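Phospholipase C-beta (PLC-beta) (Sepia officinalis, PDB 3QR0) is a multidomain phospholipase C of the beta class that joins PH, EF-hand-like, TIM-barrel and C2 domains in one calcium-binding chain. Local coordinates at residues S669-E674 with F687-I692; I654-A659 with K704-K709. All blocks are in the same frame, centred on the assembly; numbering follows the deposited sequence.

Contact 1. Residues S669-E674 with F687-I692; sequences SYVEVE and FKTKII
Strand 669-674 runs antiparallel to 687-692, an edge segment that is strand only at its start and then loop. The two are joined most tightly around Val671 and Thr689. Thr689 N gives a hydrogen bond of 2.8 Å to Val671 O, nearly along the C=O axis. Thr689 OG1 sits between its own backbone N and carbonyl carbon (chi1 64°), which turns it to the strand. Thr689 OG1 accepts a hydrogen bond from Val671 N at 2.8 Å, where a regular ladder would use a carbonyl, and itself donates to Lys690 O. The hydroxyl is thus held from two sides, which fixes its rotation. Thr689 CG2 packs on Val671 CB at 3.8 Å, on the buried side where both also touch Ile656.

The other face is nearer solvent: Lys688 is exposed and Glu672 partly so, though Lys688 still packs over the buried Tyr670 ring. Lys688 has CG anti to its backbone N (chi1 178°) and an extended chain, so it crosses the Tyr670 ring obliquely. Lys688 CE lies over the middle of one face, 3.6 Å from the Tyr670 ring centroid, a CH-pi contact. Lys688 NZ follows in a cation-pi contact, 4.1 Å from the Tyr670 ring centroid. Ile691 CG1 adds an apolar touch at Tyr670 CD2.

Ser669 and Ile692 form a single bridge with two backbone bonds, and a water joins Ser669 OG to Ile692 O. Ser669 OG is also hydrogen-bonded to Tyr701 OH. At the other, looser end the Val673 N to Phe687 O bond is weak, and a second water spans Val673 O and Phe687 N. The register slips by one residue between Ser669 and Glu672. The arrangement is an irregular edge of one of the two antiparallel sheets of a C2-type beta sandwich.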
# COMPACT_ATOMS: atom_id res chain seq x y z
N SER A 669 20.99 8.31 11.31
CA SER A 669 19.72 7.57 11.31
C SER A 669 19.54 6.66 12.51
O SER A 669 20.50 6.29 13.18
CB SER A 669 19.60 6.74 10.04
OG SER A 669 20.51 5.65 10.05
N TYR A 670 18.28 6.30 12.75
CA TYR A 670 17.94 5.23 13.68
C TYR A 670 16.73 4.47 13.16
O TYR A 670 16.04 4.91 12.24
CB TYR A 670 17.70 5.78 15.10
CG TYR A 670 16.56 6.77 15.23
CD1 TYR A 670 15.24 6.34 15.34
CD2 TYR A 670 16.80 8.14 15.28
CE1 TYR A 670 14.19 7.24 15.47
CE2 TYR A 670 15.75 9.06 15.42
CZ TYR A 670 14.45 8.60 15.52
OH TYR A 670 13.41 9.49 15.64
N VAL A 671 16.49 3.31 13.77
CA VAL A 671 15.41 2.43 13.37
C VAL A 671 14.55 2.10 14.58
O VAL A 671 15.06 1.89 15.68
CB VAL A 671 15.95 1.13 12.74
CG1 VAL A 671 14.80 0.23 12.26
CG2 VAL A 671 16.91 1.46 11.60
N GLU A 672 13.24 2.10 14.36
CA GLU A 672 12.26 1.73 15.37
C GLU A 672 11.44 0.53 14.90
O GLU A 672 11.25 0.33 13.70
CB GLU A 672 11.33 2.90 15.64
CG GLU A 672 11.96 4.06 16.37
CD GLU A 672 11.02 5.24 16.46
OE1 GLU A 672 10.87 5.95 15.45
OE2 GLU A 672 10.43 5.45 17.54
N VAL A 673 10.94 -0.25 15.85
CA VAL A 673 10.10 -1.40 15.54
C VAL A 673 8.86 -1.37 16.43
O VAL A 673 8.98 -1.30 17.66
CB VAL A 673 10.84 -2.73 15.72
CG1 VAL A 673 9.94 -3.91 15.35
CG2 VAL A 673 12.11 -2.76 14.86
N GLU A 674 7.69 -1.38 15.81
CA GLU A 674 6.42 -1.31 16.52
C GLU A 674 5.54 -2.49 16.14
O GLU A 674 5.75 -3.14 15.11
CB GLU A 674 5.72 0.02 16.23
CG GLU A 674 6.43 1.21 16.87
CD GLU A 674 5.62 2.50 16.92
OE1 GLU A 674 4.54 2.58 16.29
OE2 GLU A 674 6.08 3.44 17.61
N PHE A 687 10.90 0.48 21.22
CA PHE A 687 12.13 -0.04 20.63
C PHE A 687 12.75 0.92 19.62
O PHE A 687 12.15 1.23 18.59
CB PHE A 687 11.84 -1.36 19.93
CG PHE A 687 11.43 -2.47 20.85
CD1 PHE A 687 10.25 -3.16 20.64
CD2 PHE A 687 12.23 -2.83 21.93
CE1 PHE A 687 9.87 -4.20 21.48
CE2 PHE A 687 11.85 -3.86 22.78
CZ PHE A 687 10.67 -4.54 22.55
N LYS A 688 13.97 1.36 19.90
CA LYS A 688 14.69 2.29 19.05
C LYS A 688 16.18 1.93 19.06
O LYS A 688 16.75 1.73 20.12
CB LYS A 688 14.49 3.71 19.57
CG LYS A 688 15.22 4.80 18.80
CD LYS A 688 14.89 6.17 19.37
CE LYS A 688 15.91 7.21 18.96
NZ LYS A 688 15.51 8.56 19.42
N THR A 689 16.80 1.87 17.88
CA THR A 689 18.23 1.56 17.79
C THR A 689 19.06 2.76 18.21
O THR A 689 18.56 3.87 18.34
CB THR A 689 18.67 1.21 16.35
OG1 THR A 689 18.47 2.35 15.49
CG2 THR A 689 17.88 0.01 15.82
N LYS A 690 20.35 2.51 18.40
CA LYS A 690 21.33 3.58 18.48
C LYS A 690 21.33 4.38 17.17
O LYS A 690 20.88 3.91 16.13
CB LYS A 690 22.73 3.02 18.75
CG LYS A 690 23.31 2.14 17.62
CD LYS A 690 24.73 1.66 17.95
CE LYS A 690 24.74 0.57 19.03
NZ LYS A 690 23.98 -0.64 18.63
N ILE A 691 21.88 5.59 17.24
CA ILE A 691 22.05 6.43 16.07
C ILE A 691 23.39 6.12 15.41
O ILE A 691 24.42 6.09 16.07
CB ILE A 691 21.99 7.92 16.43
CG1 ILE A 691 20.55 8.32 16.77
CG2 ILE A 691 22.53 8.77 15.27
CD1 ILE A 691 20.45 9.61 17.56
N ILE A 692 23.37 5.89 14.10
CA ILE A 692 24.61 5.81 13.35
C ILE A 692 24.77 7.15 12.65
O ILE A 692 23.92 7.56 11.85
CB ILE A 692 24.61 4.65 12.35
CG1 ILE A 692 24.48 3.31 13.10
CG2 ILE A 692 25.88 4.66 11.52
CD1 ILE A 692 25.69 3.00 14.01
O HOH W 1 23.04 6.46 9.58
O HOH W 2 8.51 0.65 19.60

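Contact 2. Residues I654-A659 with K704-K709; sequences IKIISA and KVFVFK
Phe706 overlaps Ile654 and Ile656: its CB lies 3.4 Å from Ile654 O, and the ring reaches on obliquely, with Phe706 CE1 3.9 Å from Ile656 CG1. Its CG is anti to the carbonyl carbon (chi1 -59°). The two segments are antiparallel neighbours in one sheet of the C2 beta sandwich, with 706-709 on an outer strand. Ile654 and Phe706 form a hydrogen-bonded pair. Ile654 N reaches Phe706 O at 2.8 Å in the carbonyl plane. The return bond, Phe706 N to Ile654 O, is equally short, but its donor stands 41° out of the carbonyl plane.

Ile654, Ile656, Phe706 and Phe708 lie on the buried side. Ile654 CG1 meets Phe708 CE1 at the ring edge, and Val673 of strand 669-676 packs against both phenylalanines.

Lys655 and Val705 occupy the other, more exposed side. They touch loosely through their CB atoms. The Lys655 chain is extended until it bends at chi4 (55°), and its NZ bonds to Glu703 O. A water also links Lys655 NZ with Val705 N. The amino group of Lys704 is not far off, and the two like charges probably repel weakly.

Next to the bridge the pairing is interrupted at Lys704 and Val705. It resumes where Ile656 and Ile657 bond to the backbone of Glu703 and Asp702. With its other neighbour, strand 761-771, Ile657 and Ser658 form a classic beta bulge opposite Phe764. At the interruption a water accepts from Ile656 N and donates to Lys704 O and more distantly to Ile654 O; its oxygen lies 3.2 Å above the centre of the Phe706 ring.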
# COMPACT_ATOMS: atom_id res chain seq x y z
N ILE A 654 12.91 -9.18 16.69
CA ILE A 654 13.42 -8.44 15.55
C ILE A 654 14.75 -7.82 15.95
O ILE A 654 14.81 -6.97 16.84
CB ILE A 654 12.45 -7.32 15.10
CG1 ILE A 654 11.04 -7.86 14.86
CG2 ILE A 654 12.99 -6.62 13.85
CD1 ILE A 654 10.92 -8.79 13.68
N LYS A 655 15.82 -8.28 15.32
CA LYS A 655 17.14 -7.70 15.49
C LYS A 655 17.46 -6.83 14.28
O LYS A 655 17.55 -7.34 13.16
CB LYS A 655 18.19 -8.80 15.64
CG LYS A 655 19.60 -8.29 15.92
CD LYS A 655 20.62 -9.42 15.91
CE LYS A 655 22.03 -8.89 16.11
NZ LYS A 655 22.16 -8.08 17.36
N ILE A 656 17.61 -5.53 14.50
CA ILE A 656 18.00 -4.60 13.45
C ILE A 656 19.52 -4.60 13.33
O ILE A 656 20.22 -4.18 14.26
CB ILE A 656 17.50 -3.16 13.73
CG1 ILE A 656 15.97 -3.13 13.89
CG2 ILE A 656 17.93 -2.19 12.61
CD1 ILE A 656 15.20 -3.60 12.65
N ILE A 657 20.03 -5.06 12.19
CA ILE A 657 21.47 -5.27 12.02
C ILE A 657 22.11 -4.09 11.28
O ILE A 657 23.06 -3.48 11.78
CB ILE A 657 21.75 -6.58 11.26
CG1 ILE A 657 21.26 -7.78 12.09
CG2 ILE A 657 23.23 -6.75 10.98
CD1 ILE A 657 21.22 -9.08 11.31
N SER A 658 21.58 -3.77 10.11
CA SER A 658 22.14 -2.71 9.29
C SER A 658 21.11 -2.15 8.32
O SER A 658 19.98 -2.62 8.25
CB SER A 658 23.35 -3.23 8.51
OG SER A 658 22.96 -4.20 7.56
N ALA A 659 21.51 -1.12 7.58
CA ALA A 659 20.69 -0.57 6.50
C ALA A 659 21.57 -0.19 5.33
O ALA A 659 22.76 0.05 5.50
CB ALA A 659 19.89 0.63 6.99
N LYS A 704 20.97 -4.83 19.83
CA LYS A 704 20.44 -5.94 20.61
C LYS A 704 19.00 -6.20 20.17
O LYS A 704 18.25 -5.27 19.86
CB LYS A 704 20.50 -5.61 22.10
CG LYS A 704 19.88 -6.66 23.03
CD LYS A 704 20.62 -8.00 22.95
CE LYS A 704 19.91 -9.09 23.75
NZ LYS A 704 20.37 -10.46 23.34
N VAL A 705 18.62 -7.48 20.13
CA VAL A 705 17.30 -7.87 19.63
C VAL A 705 16.14 -7.23 20.39
O VAL A 705 16.20 -7.05 21.61
CB VAL A 705 17.15 -9.42 19.65
CG1 VAL A 705 17.22 -9.96 21.07
CG2 VAL A 705 15.85 -9.83 18.98
N PHE A 706 15.10 -6.86 19.65
CA PHE A 706 13.85 -6.38 20.21
C PHE A 706 12.90 -7.58 20.33
O PHE A 706 12.60 -8.22 19.33
CB PHE A 706 13.20 -5.32 19.31
CG PHE A 706 14.04 -4.10 19.05
CD1 PHE A 706 14.06 -3.52 17.78
CD2 PHE A 706 14.79 -3.50 20.06
CE1 PHE A 706 14.82 -2.38 17.53
CE2 PHE A 706 15.55 -2.36 19.81
CZ PHE A 706 15.56 -1.80 18.54
N VAL A 707 12.42 -7.86 21.54
CA VAL A 707 11.61 -9.04 21.80
C VAL A 707 10.15 -8.69 22.06
O VAL A 707 9.85 -7.91 22.95
CB VAL A 707 12.15 -9.82 23.02
CG1 VAL A 707 11.30 -11.05 23.30
CG2 VAL A 707 13.62 -10.20 22.81
N PHE A 708 9.25 -9.28 21.27
CA PHE A 708 7.82 -9.23 21.55
C PHE A 708 7.44 -10.60 22.11
O PHE A 708 7.05 -11.49 21.37
CB PHE A 708 7.02 -8.91 20.29
CG PHE A 708 7.40 -7.61 19.64
CD1 PHE A 708 8.45 -7.56 18.74
CD2 PHE A 708 6.69 -6.45 19.91
CE1 PHE A 708 8.81 -6.35 18.13
CE2 PHE A 708 7.04 -5.25 19.31
CZ PHE A 708 8.10 -5.20 18.42
N LYS A 709 7.56 -10.74 23.43
CA LYS A 709 7.57 -12.04 24.09
C LYS A 709 6.32 -12.87 23.80
O LYS A 709 6.42 -14.02 23.38
CB LYS A 709 7.76 -11.86 25.60
CG LYS A 709 7.92 -13.14 26.40
CD LYS A 709 9.11 -13.97 25.93
CE LYS A 709 9.47 -15.04 26.95
NZ LYS A 709 10.55 -15.93 26.43
O HOH W 3 17.11 -4.67 17.20
O HOH W 4 20.97 -9.59 19.84

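Contacts 1 and 2 belong to the same C2 domain, with centres about 10 Å apart. Each lies in a different antiparallel sheet. Contact 1 pairs strand 669-676 with the short strand 686-688 and the loop after it, and contact 2 pairs 650-660 with 706-711. Along the chain the order is 654-659, 669-674, 687-692, 704-709, so the outer pair encloses the inner one. The sheets face each other through their apolar sides. Phe687 CD2 comes within 3.2 Å of Phe706 CD2, and Phe687 meets Phe708 edge-to-face. The inward faces of the two contacts contribute to the hydrophobic core between the two sheets.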